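Local coordinates for protein TRAP dicarboxylate transporter, DctP subunit (PDB 4OVS) that probably captures dicarboxylates such as succinate in the periplasm, as the solute-binding subunit of a TRAP transporter, at residues A[36-41]-A[214-219]; A[102-107]-A[117-122]; A[127-132]-A[139-144]; A[68-73]-A[82-87]; A[52-57]-A[257-262]. All blocks are in the same frame, centred on the assembly; numbering follows the deposited sequence.

Contact 1 of 5, residues A[36-41]-A[214-219]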
# COMPACT_ATOMS: atom_id res chain seq x y z
N PRO A 36 -7.80 11.55 -1.06
CA PRO A 36 -6.82 12.58 -1.45
C PRO A 36 -6.05 13.16 -0.28
O PRO A 36 -5.03 13.82 -0.47
CB PRO A 36 -7.69 13.70 -2.03
CG PRO A 36 -9.04 13.05 -2.29
CD PRO A 36 -9.19 11.91 -1.37
N ASN A 37 -6.53 12.94 0.93
CA ASN A 37 -5.87 13.48 2.13
C ASN A 37 -4.67 12.67 2.62
O ASN A 37 -4.08 13.03 3.63
CB ASN A 37 -6.91 13.57 3.27
CG ASN A 37 -8.02 14.55 2.95
OD1 ASN A 37 -7.75 15.66 2.49
ND2 ASN A 37 -9.28 14.14 3.18
N THR A 38 -4.34 11.56 1.96
CA THR A 38 -3.21 10.74 2.34
C THR A 38 -1.96 11.28 1.61
O THR A 38 -2.08 11.99 0.62
CB THR A 38 -3.39 9.27 1.94
OG1 THR A 38 -3.66 9.18 0.52
CG2 THR A 38 -4.53 8.57 2.69
N PRO A 39 -0.76 10.91 2.06
CA PRO A 39 0.45 11.18 1.25
C PRO A 39 0.35 10.73 -0.23
O PRO A 39 0.68 11.48 -1.12
CB PRO A 39 1.52 10.38 1.98
CG PRO A 39 1.05 10.45 3.43
CD PRO A 39 -0.43 10.30 3.37
N LYS A 40 -0.14 9.53 -0.48
CA LYS A 40 -0.36 9.00 -1.84
C LYS A 40 -1.32 9.84 -2.65
O LYS A 40 -1.12 10.07 -3.82
CB LYS A 40 -0.88 7.59 -1.75
CG LYS A 40 -1.32 7.04 -3.03
CD LYS A 40 -1.70 5.55 -2.92
CE LYS A 40 -2.50 5.06 -4.10
NZ LYS A 40 -2.73 3.60 -4.00
N GLY A 41 -2.39 10.28 -2.02
CA GLY A 41 -3.34 11.12 -2.70
C GLY A 41 -2.81 12.51 -2.98
O GLY A 41 -3.08 13.09 -4.05
N PHE A 214 -6.21 3.97 7.80
CA PHE A 214 -7.04 3.70 8.96
C PHE A 214 -7.89 4.91 9.31
O PHE A 214 -9.07 4.77 9.55
CB PHE A 214 -6.18 3.28 10.14
CG PHE A 214 -6.94 2.75 11.31
CD1 PHE A 214 -7.50 1.49 11.27
CD2 PHE A 214 -7.06 3.50 12.46
CE1 PHE A 214 -8.23 0.99 12.36
CE2 PHE A 214 -7.79 3.02 13.57
CZ PHE A 214 -8.36 1.76 13.52
N TYR A 215 -7.32 6.11 9.30
CA TYR A 215 -8.09 7.29 9.71
C TYR A 215 -8.85 7.96 8.56
O TYR A 215 -10.01 8.28 8.70
CB TYR A 215 -7.18 8.31 10.41
CG TYR A 215 -7.88 9.54 10.91
CD1 TYR A 215 -8.47 9.56 12.15
CD2 TYR A 215 -7.94 10.68 10.15
CE1 TYR A 215 -9.14 10.70 12.63
CE2 TYR A 215 -8.59 11.83 10.62
CZ TYR A 215 -9.17 11.82 11.86
OH TYR A 215 -9.81 12.94 12.32
N THR A 216 -8.20 8.16 7.44
CA THR A 216 -8.80 8.82 6.29
C THR A 216 -9.99 8.08 5.69
O THR A 216 -10.84 8.73 5.10
CB THR A 216 -7.82 9.10 5.16
OG1 THR A 216 -7.28 7.87 4.66
CG2 THR A 216 -6.70 10.02 5.69
N LYS A 217 -10.08 6.76 5.88
CA LYS A 217 -11.23 6.03 5.42
C LYS A 217 -12.19 5.72 6.54
O LYS A 217 -13.12 4.98 6.31
CB LYS A 217 -10.87 4.71 4.78
CG LYS A 217 -9.98 4.82 3.61
CD LYS A 217 -10.67 5.59 2.45
CE LYS A 217 -11.72 4.82 1.73
NZ LYS A 217 -12.12 5.62 0.56
N LYS A 218 -11.93 6.24 7.75
CA LYS A 218 -12.82 6.13 8.89
C LYS A 218 -12.94 4.74 9.42
O LYS A 218 -13.94 4.41 10.05
CB LYS A 218 -14.17 6.74 8.57
CG LYS A 218 -13.98 8.12 7.96
CD LYS A 218 -15.20 8.98 8.11
CE LYS A 218 -15.10 10.23 7.23
NZ LYS A 218 -13.94 11.11 7.61
N PHE A 219 -11.91 3.93 9.20
CA PHE A 219 -11.92 2.57 9.74
C PHE A 219 -11.90 2.66 11.27
O PHE A 219 -12.38 1.76 11.98
CB PHE A 219 -10.71 1.79 9.29
CG PHE A 219 -10.64 1.52 7.79
CD1 PHE A 219 -11.75 1.59 6.96
CD2 PHE A 219 -9.42 1.16 7.22
CE1 PHE A 219 -11.65 1.28 5.61
CE2 PHE A 219 -9.30 0.85 5.86
CZ PHE A 219 -10.40 0.94 5.05
O HOH W 1 -10.43 11.27 4.59
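The methyl of Thr-38 lies against OG1 and CG2 of Thr-216, with the two side chains crossing at about a right angle. The closest approach is between Thr-38 CG2 and Thr-216 OG1, at 3.5 Å, and the two CG2 atoms lie 4.0 Å apart. At the margin Asn-37 adds its CB against Thr-216 CG2.

The hydroxyls are engaged elsewhere. With OG1 of Thr-38 set between its backbone N and carbonyl carbon (chi1 55°), the oxygen turns to the start of helix 39-54 and accepts from Gly-41 N at 3.0 Å, an N-cap bond; it is also hydrogen-bonded to Ser-35 O. Thr-216 OG1 pairs with Ser-212 O in its own helix. A serine in place of Thr-38 lacks CG2 and would probably open a gap beside Thr-216 OG1 and CG2.

One water links the segments, donating to Thr-216 O at 2.6 Å and accepting weakly from Asn-37 ND2. Lys-40, a succinate-binding residue, follows two places after the cap, and Asn-213, another, lies close to Thr-38. The segments thus meet mainly by one methyl against a threonine and by a water held weakly on the Asn-37 side, a light junction that probably holds them together only weakly.

Contact 2 of 5, residues A[102-107]-A[117-122]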
# COMPACT_ATOMS: atom_id res chain seq x y z
N GLN A 102 5.66 -10.41 -3.65
CA GLN A 102 5.24 -10.79 -2.29
C GLN A 102 6.37 -10.65 -1.28
O GLN A 102 6.13 -10.67 -0.07
CB GLN A 102 4.70 -12.22 -2.26
CG GLN A 102 3.38 -12.33 -2.91
CD GLN A 102 2.88 -13.75 -2.89
OE1 GLN A 102 1.95 -14.08 -2.14
NE2 GLN A 102 3.49 -14.60 -3.71
N LEU A 103 7.59 -10.53 -1.77
CA LEU A 103 8.72 -10.25 -0.89
C LEU A 103 8.43 -9.09 0.09
O LEU A 103 8.68 -9.20 1.27
CB LEU A 103 9.95 -9.92 -1.73
CG LEU A 103 11.20 -9.39 -1.05
CD1 LEU A 103 11.90 -10.44 -0.20
CD2 LEU A 103 12.09 -8.92 -2.16
N PHE A 104 7.90 -8.00 -0.41
CA PHE A 104 7.69 -6.79 0.38
C PHE A 104 6.47 -6.89 1.35
O PHE A 104 6.28 -6.04 2.22
CB PHE A 104 7.46 -5.61 -0.57
CG PHE A 104 8.61 -5.33 -1.51
CD1 PHE A 104 9.90 -5.75 -1.22
CD2 PHE A 104 8.40 -4.60 -2.67
CE1 PHE A 104 10.96 -5.46 -2.07
CE2 PHE A 104 9.47 -4.32 -3.54
CZ PHE A 104 10.73 -4.74 -3.24
N ASP A 105 5.65 -7.93 1.21
CA ASP A 105 4.55 -8.22 2.12
C ASP A 105 4.94 -9.10 3.30
O ASP A 105 4.18 -9.26 4.24
CB ASP A 105 3.44 -8.99 1.40
CG ASP A 105 2.52 -8.11 0.64
OD1 ASP A 105 2.61 -6.87 0.79
OD2 ASP A 105 1.70 -8.68 -0.11
N LEU A 106 6.10 -9.74 3.25
CA LEU A 106 6.46 -10.68 4.31
C LEU A 106 6.47 -9.99 5.66
O LEU A 106 6.96 -8.88 5.79
CB LEU A 106 7.82 -11.30 4.04
CG LEU A 106 7.88 -12.26 2.86
CD1 LEU A 106 9.35 -12.52 2.48
CD2 LEU A 106 7.13 -13.57 3.20
N PRO A 107 5.91 -10.64 6.67
CA PRO A 107 5.83 -9.97 7.97
C PRO A 107 7.20 -9.72 8.61
O PRO A 107 8.02 -10.61 8.69
CB PRO A 107 4.97 -10.91 8.81
CG PRO A 107 4.91 -12.20 8.06
CD PRO A 107 5.11 -11.86 6.61
N TYR A 117 14.13 2.00 2.28
CA TYR A 117 14.54 2.82 1.15
C TYR A 117 15.85 2.30 0.50
O TYR A 117 16.02 2.40 -0.71
CB TYR A 117 14.66 4.27 1.58
CG TYR A 117 13.33 4.97 1.64
CD1 TYR A 117 12.53 5.06 0.51
CD2 TYR A 117 12.86 5.54 2.82
CE1 TYR A 117 11.30 5.71 0.55
CE2 TYR A 117 11.63 6.19 2.86
CZ TYR A 117 10.88 6.28 1.74
OH TYR A 117 9.66 6.90 1.78
N LYS A 118 16.74 1.72 1.30
CA LYS A 118 17.94 1.09 0.77
C LYS A 118 17.57 -0.10 -0.11
O LYS A 118 18.27 -0.40 -1.07
CB LYS A 118 18.87 0.63 1.89
CG LYS A 118 19.69 1.77 2.55
CD LYS A 118 20.66 1.23 3.59
CE LYS A 118 21.22 2.35 4.50
NZ LYS A 118 21.99 1.86 5.69
N VAL A 119 16.50 -0.79 0.22
CA VAL A 119 16.05 -1.88 -0.63
C VAL A 119 15.36 -1.35 -1.89
O VAL A 119 15.74 -1.71 -3.02
CB VAL A 119 15.14 -2.83 0.14
CG1 VAL A 119 14.48 -3.83 -0.80
CG2 VAL A 119 15.95 -3.55 1.16
N LEU A 120 14.38 -0.48 -1.70
CA LEU A 120 13.58 0.03 -2.80
C LEU A 120 14.39 0.80 -3.82
O LEU A 120 14.19 0.63 -5.01
CB LEU A 120 12.42 0.91 -2.31
CG LEU A 120 11.35 0.22 -1.46
CD1 LEU A 120 10.17 1.17 -1.14
CD2 LEU A 120 10.85 -1.05 -2.11
N ASP A 121 15.32 1.66 -3.38
CA ASP A 121 16.08 2.41 -4.37
C ASP A 121 17.43 1.73 -4.70
O ASP A 121 18.33 2.39 -5.18
CB ASP A 121 16.33 3.85 -3.92
CG ASP A 121 15.05 4.63 -3.68
OD1 ASP A 121 14.07 4.43 -4.42
OD2 ASP A 121 15.03 5.45 -2.73
N GLY A 122 17.53 0.43 -4.45
CA GLY A 122 18.75 -0.31 -4.66
C GLY A 122 18.49 -1.51 -5.54
O GLY A 122 17.52 -1.54 -6.30
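Packing of the loop before helix 113-120 onto the C-terminal turn of that same helix centres on Phe-104, whose ring meets Val-119 and Leu-120. Leu-120 CD2 sits over one face of the ring in a CH-pi contact, 4.2 Å from the centroid and 27° off the ring normal. This methyl is displaced toward the far rim, where it lies 3.8 Å from Phe-104 CE2 and almost as near CZ. Val-119 reaches the CE1 side instead: its CG1 comes to 4.1 Å from Phe-104 CE1 at an oblique angle, and the two side chains run past each other in opposite senses. Val-119 CG1 stands opposite the backbone N (chi1 171°), which carries this branch to the ring.

Within the family 7 solute-binding fold, helices 113-120 and 123-134 follow one another and the 102-107 loop lies against them. Helix 113-120 gives way at Asp-121, and Gly-122 occupies the N-cap position of helix 123-134. Phe-104 also packs on Leu-128 of that helix and makes an edge-to-face pair with Phe-91. The neighbouring Leu-103 extends the apolar cluster to Leu-324 and Val-328 of helix 317-330, while Asp-105 OD2 is hydrogen-bonded to both Ser-92 and Ser-173.

Contact 3 of 5, residues A[127-132]-A[139-144]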
# COMPACT_ATOMS: atom_id res chain seq x y z
N ILE A 127 15.23 -5.08 -9.47
CA ILE A 127 14.88 -6.41 -9.96
C ILE A 127 13.36 -6.54 -10.06
O ILE A 127 12.85 -7.07 -11.04
CB ILE A 127 15.41 -7.49 -9.05
CG1 ILE A 127 16.88 -7.78 -9.37
CG2 ILE A 127 14.60 -8.78 -9.23
CD1 ILE A 127 17.64 -8.45 -8.22
N LEU A 128 12.63 -6.07 -9.04
CA LEU A 128 11.16 -6.19 -9.08
C LEU A 128 10.52 -5.21 -10.08
O LEU A 128 9.56 -5.56 -10.75
CB LEU A 128 10.57 -6.06 -7.69
CG LEU A 128 11.01 -7.31 -6.95
CD1 LEU A 128 11.23 -7.02 -5.52
CD2 LEU A 128 10.04 -8.44 -7.11
N LYS A 129 11.04 -4.00 -10.20
CA LYS A 129 10.57 -3.11 -11.27
C LYS A 129 10.70 -3.82 -12.63
O LYS A 129 9.82 -3.77 -13.47
CB LYS A 129 11.42 -1.82 -11.33
CG LYS A 129 11.23 -0.84 -10.20
CD LYS A 129 11.88 0.48 -10.54
CE LYS A 129 11.79 1.42 -9.38
NZ LYS A 129 12.34 2.79 -9.69
N ASP A 130 11.85 -4.44 -12.85
CA ASP A 130 12.13 -5.00 -14.16
C ASP A 130 11.12 -6.10 -14.50
O ASP A 130 10.71 -6.26 -15.65
CB ASP A 130 13.57 -5.53 -14.24
CG ASP A 130 14.61 -4.40 -14.31
OD1 ASP A 130 14.24 -3.20 -14.44
OD2 ASP A 130 15.82 -4.73 -14.27
N LYS A 131 10.71 -6.84 -13.49
CA LYS A 131 9.72 -7.90 -13.67
C LYS A 131 8.35 -7.35 -14.06
O LYS A 131 7.65 -7.93 -14.87
CB LYS A 131 9.60 -8.72 -12.38
CG LYS A 131 10.89 -9.49 -12.07
CD LYS A 131 10.73 -10.45 -10.90
CE LYS A 131 12.00 -11.23 -10.63
NZ LYS A 131 12.04 -12.44 -11.46
N VAL A 132 7.98 -6.23 -13.46
CA VAL A 132 6.71 -5.58 -13.75
C VAL A 132 6.78 -5.03 -15.17
O VAL A 132 5.83 -5.13 -15.93
CB VAL A 132 6.46 -4.44 -12.75
CG1 VAL A 132 5.22 -3.61 -13.12
CG2 VAL A 132 6.34 -5.03 -11.34
N ALA A 139 6.96 0.77 -15.45
CA ALA A 139 7.24 0.91 -14.02
C ALA A 139 8.07 2.15 -13.77
O ALA A 139 9.14 2.30 -14.34
CB ALA A 139 8.00 -0.31 -13.52
N LEU A 140 7.61 3.02 -12.88
CA LEU A 140 8.36 4.21 -12.56
C LEU A 140 8.92 4.06 -11.14
O LEU A 140 9.75 3.19 -10.92
CB LEU A 140 7.49 5.45 -12.73
CG LEU A 140 6.97 5.78 -14.12
CD1 LEU A 140 5.95 6.90 -14.10
CD2 LEU A 140 8.09 6.16 -14.98
N ASP A 141 8.43 4.84 -10.17
CA ASP A 141 9.08 4.95 -8.86
C ASP A 141 8.31 4.26 -7.72
O ASP A 141 7.13 4.08 -7.80
CB ASP A 141 9.10 6.41 -8.40
CG ASP A 141 10.05 7.28 -9.17
OD1 ASP A 141 11.25 6.88 -9.26
OD2 ASP A 141 9.60 8.36 -9.65
N TYR A 142 8.99 3.96 -6.62
CA TYR A 142 8.30 3.54 -5.42
C TYR A 142 7.89 4.71 -4.55
O TYR A 142 8.68 5.67 -4.35
CB TYR A 142 9.19 2.63 -4.60
CG TYR A 142 9.54 1.32 -5.27
CD1 TYR A 142 8.61 0.31 -5.35
CD2 TYR A 142 10.80 1.08 -5.79
CE1 TYR A 142 8.91 -0.90 -5.93
CE2 TYR A 142 11.11 -0.15 -6.39
CZ TYR A 142 10.15 -1.14 -6.45
OH TYR A 142 10.43 -2.38 -7.04
N TRP A 143 6.66 4.60 -4.02
CA TRP A 143 6.05 5.50 -3.03
C TRP A 143 5.78 4.77 -1.72
O TRP A 143 5.61 3.56 -1.71
CB TRP A 143 4.73 6.03 -3.57
CG TRP A 143 4.82 7.09 -4.62
CD1 TRP A 143 5.92 7.46 -5.34
CD2 TRP A 143 3.74 7.88 -5.11
NE1 TRP A 143 5.59 8.48 -6.21
CE2 TRP A 143 4.26 8.75 -6.09
CE3 TRP A 143 2.37 7.97 -4.79
CZ2 TRP A 143 3.47 9.71 -6.73
CZ3 TRP A 143 1.61 8.92 -5.41
CH2 TRP A 143 2.16 9.79 -6.37
N ASP A 144 5.71 5.53 -0.60
CA ASP A 144 5.63 5.00 0.77
C ASP A 144 4.19 5.21 1.30
O ASP A 144 3.59 6.24 1.03
CB ASP A 144 6.54 5.86 1.68
CG ASP A 144 6.62 5.37 3.09
OD1 ASP A 144 6.22 4.23 3.40
OD2 ASP A 144 7.13 6.15 3.95
O HOH W 2 11.88 4.93 -7.04
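Lys-129 reaches from helix 123-134 to Leu-140 and Tyr-142 of strand 137-152, the helix and strand being joined by a tight connection into an alpha-beta unit. Segments 127-132 and 139-144 run at 147°, their axes 8.4 Å apart at closest. Lys-129 CB starts the span 4.3 Å from the CB of Ala-139, which Val-132 CG1 also touches. CG lies beside Tyr-142, 3.6 Å from its OH. Beyond CG the chain is fully extended, carrying CD toward Leu-140 O and placing CE obliquely against the tyrosine ring, 3.4 Å from CE2. The ammonium then donates to Leu-140 O at 2.9 Å, with a C=O...N angle of 141° and 28° out of the carbonyl plane. A methionine in place of Lys-129 has no ammonium and would probably leave Leu-140 O without its lysine partner and the bridging water without its weak third bond.

Tyr-142 is fixed at its far end, where OH bonds to Gly-125 O and touches Leu-128 CB. Asp-141 OD1 is too distant from NZ for a salt bridge, and its OD2 is bonded to Thr-264. A water mediates, donating to Asp-141 OD1 at 3.0 Å, accepting from Tyr-142 N at 3.1 Å, and taking a weak bond from Lys-129 NZ.

Contact 4 of 5, residues A[68-73]-A[82-87]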
# COMPACT_ATOMS: atom_id res chain seq x y z
N GLN A 68 -13.09 6.14 -7.80
CA GLN A 68 -14.17 6.76 -8.54
C GLN A 68 -14.22 6.29 -9.93
O GLN A 68 -15.31 6.12 -10.46
CB GLN A 68 -14.06 8.28 -8.57
CG GLN A 68 -14.55 8.87 -7.31
CD GLN A 68 -14.42 10.36 -7.26
OE1 GLN A 68 -13.73 10.95 -8.07
NE2 GLN A 68 -15.13 10.98 -6.34
N LEU A 69 -13.06 6.07 -10.55
CA LEU A 69 -13.05 5.56 -11.92
C LEU A 69 -12.90 4.04 -11.96
O LEU A 69 -13.68 3.37 -12.63
CB LEU A 69 -11.94 6.24 -12.69
CG LEU A 69 -12.05 6.17 -14.19
CD1 LEU A 69 -13.25 7.00 -14.65
CD2 LEU A 69 -10.72 6.62 -14.83
N TYR A 70 -11.92 3.51 -11.24
CA TYR A 70 -11.65 2.05 -11.18
C TYR A 70 -11.12 1.69 -9.80
O TYR A 70 -10.35 2.46 -9.17
CB TYR A 70 -10.58 1.59 -12.21
CG TYR A 70 -10.96 1.87 -13.62
CD1 TYR A 70 -11.91 1.11 -14.26
CD2 TYR A 70 -10.35 2.89 -14.33
CE1 TYR A 70 -12.28 1.38 -15.54
CE2 TYR A 70 -10.71 3.17 -15.60
CZ TYR A 70 -11.67 2.40 -16.22
OH TYR A 70 -12.05 2.65 -17.52
N GLY A 71 -11.56 0.52 -9.32
CA GLY A 71 -11.10 -0.05 -8.07
C GLY A 71 -10.02 -1.10 -8.20
O GLY A 71 -9.53 -1.33 -9.28
N ASP A 72 -9.68 -1.75 -7.08
CA ASP A 72 -8.59 -2.72 -7.02
C ASP A 72 -8.72 -3.75 -8.13
O ASP A 72 -7.73 -4.20 -8.74
CB ASP A 72 -8.64 -3.47 -5.69
CG ASP A 72 -7.97 -2.72 -4.54
OD1 ASP A 72 -7.21 -1.75 -4.78
OD2 ASP A 72 -8.19 -3.14 -3.37
N GLY A 73 -9.97 -4.15 -8.34
CA GLY A 73 -10.26 -5.29 -9.20
C GLY A 73 -10.31 -4.96 -10.67
O GLY A 73 -10.39 -5.87 -11.50
N GLY A 82 -5.74 0.88 -21.90
CA GLY A 82 -5.58 2.33 -22.08
C GLY A 82 -6.74 3.20 -21.65
O GLY A 82 -6.80 4.41 -21.94
N ASN A 83 -7.70 2.59 -20.98
CA ASN A 83 -8.83 3.34 -20.38
C ASN A 83 -8.44 4.13 -19.11
O ASN A 83 -9.15 5.03 -18.66
CB ASN A 83 -9.95 2.36 -20.09
CG ASN A 83 -10.45 1.69 -21.34
OD1 ASN A 83 -10.60 2.34 -22.37
ND2 ASN A 83 -10.69 0.39 -21.27
N ALA A 84 -7.31 3.77 -18.54
CA ALA A 84 -6.69 4.60 -17.53
C ALA A 84 -5.22 4.60 -17.90
O ALA A 84 -4.76 3.72 -18.62
CB ALA A 84 -6.94 4.02 -16.14
N HIS A 85 -4.50 5.61 -17.43
CA HIS A 85 -3.17 5.86 -17.90
C HIS A 85 -2.11 5.66 -16.84
O HIS A 85 -1.03 5.19 -17.13
CB HIS A 85 -3.13 7.28 -18.43
CG HIS A 85 -4.16 7.54 -19.47
ND1 HIS A 85 -4.70 8.79 -19.71
CD2 HIS A 85 -4.73 6.71 -20.38
CE1 HIS A 85 -5.55 8.71 -20.72
NE2 HIS A 85 -5.58 7.47 -21.14
N ILE A 86 -2.42 6.07 -15.62
CA ILE A 86 -1.45 6.05 -14.53
C ILE A 86 -2.12 5.53 -13.27
O ILE A 86 -3.24 5.90 -12.95
CB ILE A 86 -0.81 7.45 -14.29
CG1 ILE A 86 -0.09 7.92 -15.55
CG2 ILE A 86 0.22 7.40 -13.18
CD1 ILE A 86 0.63 9.19 -15.45
N ALA A 87 -1.45 4.60 -12.61
CA ALA A 87 -1.91 4.07 -11.36
C ALA A 87 -0.76 3.96 -10.32
O ALA A 87 0.44 4.12 -10.66
CB ALA A 87 -2.56 2.76 -11.57
O HOH W 3 -12.61 5.38 -18.50
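The hydroxyl of Tyr-70 is bonded to a water 3.0 Å from OH, and the same water donates a long, weak bond to Asn-83 O. This water makes a loose polar bridge between the segments. The hydroxyl also lies against carbon, with Tyr-70 OH only 3.3 Å from Asn-83 CB.

The ring carries most of the remaining contact. Its CE2 lies 3.9 Å from Ala-84 CB, which approaches obliquely, and CD2 is almost as close to that methyl. Asn-83 O stands at the ring edge, near the ring plane, 3.9 Å from Tyr-70 CE2. Tyr-70 and Asn-83 are inclined to one another, the ring and amide planes lying 29° apart. With CG opposite the carbonyl carbon (chi1 -60°), the ring of Tyr-70 extends across to the 83-84 backbone. Leu-69 CD2 adds a looser touch on Asn-83 O.

Gly-82, at positive phi, closes helix 75-81 in a Schellman motif, after which the chain turns into strand 86-87. The contact thus brackets that helix, joining the loop before it to the turn after it. Tyr-70 and Ala-84 both pack on Ala-78 of the helix and on Thr-31 of strand 26-31, the parallel neighbour of strand 86-87.

Contact 5 of 5, residues A[52-57]-A[257-262]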
# COMPACT_ATOMS: atom_id res chain seq x y z
N GLY A 52 0.71 20.11 -15.58
CA GLY A 52 0.10 21.32 -16.11
C GLY A 52 1.07 22.50 -16.20
O GLY A 52 1.14 23.18 -17.23
N GLU A 53 1.78 22.77 -15.11
CA GLU A 53 2.75 23.87 -15.07
C GLU A 53 3.90 23.63 -16.05
O GLU A 53 4.21 24.48 -16.84
CB GLU A 53 3.26 24.04 -13.63
CG GLU A 53 2.17 24.46 -12.68
CD GLU A 53 2.60 24.48 -11.20
OE1 GLU A 53 3.56 23.79 -10.81
OE2 GLU A 53 1.97 25.23 -10.43
N LEU A 54 4.48 22.45 -16.04
CA LEU A 54 5.63 22.17 -16.90
C LEU A 54 5.29 22.11 -18.38
O LEU A 54 6.15 22.28 -19.23
CB LEU A 54 6.31 20.87 -16.48
CG LEU A 54 7.13 20.87 -15.20
CD1 LEU A 54 7.59 19.51 -14.80
CD2 LEU A 54 8.32 21.83 -15.32
N THR A 55 4.02 21.89 -18.73
CA THR A 55 3.67 21.82 -20.13
C THR A 55 2.96 23.08 -20.58
O THR A 55 2.36 23.09 -21.64
CB THR A 55 2.78 20.62 -20.46
OG1 THR A 55 1.50 20.73 -19.77
CG2 THR A 55 3.48 19.35 -20.07
N ASN A 56 3.06 24.14 -19.79
CA ASN A 56 2.26 25.35 -20.00
C ASN A 56 0.80 25.16 -20.46
O ASN A 56 0.33 25.83 -21.37
CB ASN A 56 2.98 26.30 -20.95
CG ASN A 56 4.38 26.62 -20.48
OD1 ASN A 56 4.56 27.21 -19.42
ND2 ASN A 56 5.38 26.23 -21.26
N GLY A 57 0.11 24.21 -19.84
CA GLY A 57 -1.34 24.09 -19.99
C GLY A 57 -1.73 23.21 -21.16
O GLY A 57 -2.91 23.02 -21.47
N LEU A 257 7.71 13.02 -17.04
CA LEU A 257 8.67 12.27 -16.27
C LEU A 257 9.30 13.15 -15.19
O LEU A 257 9.61 12.67 -14.11
CB LEU A 257 9.79 11.71 -17.18
CG LEU A 257 9.35 10.59 -18.14
CD1 LEU A 257 10.56 10.16 -18.94
CD2 LEU A 257 8.76 9.38 -17.44
N GLN A 258 9.49 14.43 -15.47
CA GLN A 258 10.04 15.31 -14.48
C GLN A 258 8.96 15.50 -13.37
O GLN A 258 9.22 15.36 -12.17
CB GLN A 258 10.48 16.64 -15.11
CG GLN A 258 11.09 17.56 -14.08
CD GLN A 258 11.37 18.96 -14.58
OE1 GLN A 258 11.81 19.18 -15.71
NE2 GLN A 258 11.15 19.93 -13.70
N ALA A 259 7.73 15.77 -13.80
CA ALA A 259 6.60 15.89 -12.89
C ALA A 259 6.55 14.71 -11.93
O ALA A 259 6.44 14.90 -10.71
CB ALA A 259 5.37 15.98 -13.65
N MSE A 260 6.68 13.51 -12.43
CA MSE A 260 6.62 12.34 -11.56
C MSE A 260 7.79 12.22 -10.58
O MSE A 260 7.58 11.83 -9.41
CB MSE A 260 6.51 11.05 -12.34
CG MSE A 260 6.21 9.83 -11.43
SE MSE A 260 4.51 9.98 -10.46
CE MSE A 260 3.30 9.69 -11.94
N LYS A 261 9.01 12.53 -11.05
CA LYS A 261 10.17 12.56 -10.18
C LYS A 261 9.96 13.50 -8.96
O LYS A 261 10.19 13.12 -7.82
CB LYS A 261 11.41 12.99 -10.99
CG LYS A 261 12.74 12.87 -10.23
CD LYS A 261 13.89 13.57 -11.00
CE LYS A 261 15.26 13.49 -10.31
NZ LYS A 261 15.84 12.10 -10.22
N GLU A 262 9.55 14.72 -9.24
CA GLU A 262 9.29 15.70 -8.20
C GLU A 262 8.20 15.22 -7.25
O GLU A 262 8.32 15.37 -6.02
CB GLU A 262 8.89 17.02 -8.86
CG GLU A 262 9.99 17.62 -9.62
CD GLU A 262 9.68 18.99 -10.20
OE1 GLU A 262 8.73 19.65 -9.72
OE2 GLU A 262 10.40 19.41 -11.12
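Leu-54 and Ala-259 bring the end of helix 39-54 to the flank of helix 253-289, their CA atoms 7.5 Å apart, and just beyond Leu-54 the chain reverses through a Schellman motif with Asn-56 at positive phi, Gly-57 N bonding to Gly-52 O and Asn-56 N to Glu-53 O.

Leu-54 CD1 lies against the flat end of Gln-258, 3.7 Å from NE2 and nearly as close to CD, while CD2 comes within 3.8 Å of Gln-258 NE2. The two side chains cross at about a right angle. CD1 also reaches Ala-259, 4.3 Å from its CB, so one methyl spans two successive residues of the long helix.

Gln-258 leaves its helix with CG opposite the backbone N (chi1 -179°) and continues extended, which brings CB and CG past Leu-54 CD1. Its amide is held by Glu-262 one turn on: NE2 donates to Glu-262 OE2 at 2.7 Å, the N-H...O angle being 172° and the acceptor in the amide plane. This bond would fix the rotation of the amide under the leucine methyls. Glu-262 OE1 pairs in turn with Arg-50 of helix 39-54, tying the two helices by charge beside the apolar touch.

A leucine at a helix end, laid against a glutamine amide and an alanine CB of helix 253-289, makes this a partly buried helix-helix contact of the solute-binding fold, away from the succinate site.

How the contacts relate
Contact 2 is buried and wholly apolar, whereas the other four are only partly buried and mix methyl or ring contacts with polar groups. Contact 5 is the outlying one, its centre about 25 Å from that of the chain, against about 12 Å for contacts 1 and 2. Contacts 2 and 3 adjoin, Leu-120 O lying 3.5 Å from Tyr-142 CE2. Contacts 1 and 5 share helix 39-54, one at its capped start near the succinate site, the other at its end. Met-260 of contact 5 touches Trp-143 and Leu-140 of contact 3 and Ile-86 of contact 4. Within contacts 1, 3 and 4 a water joins the segments, always with one weak bond; only contact 3 adds a direct one.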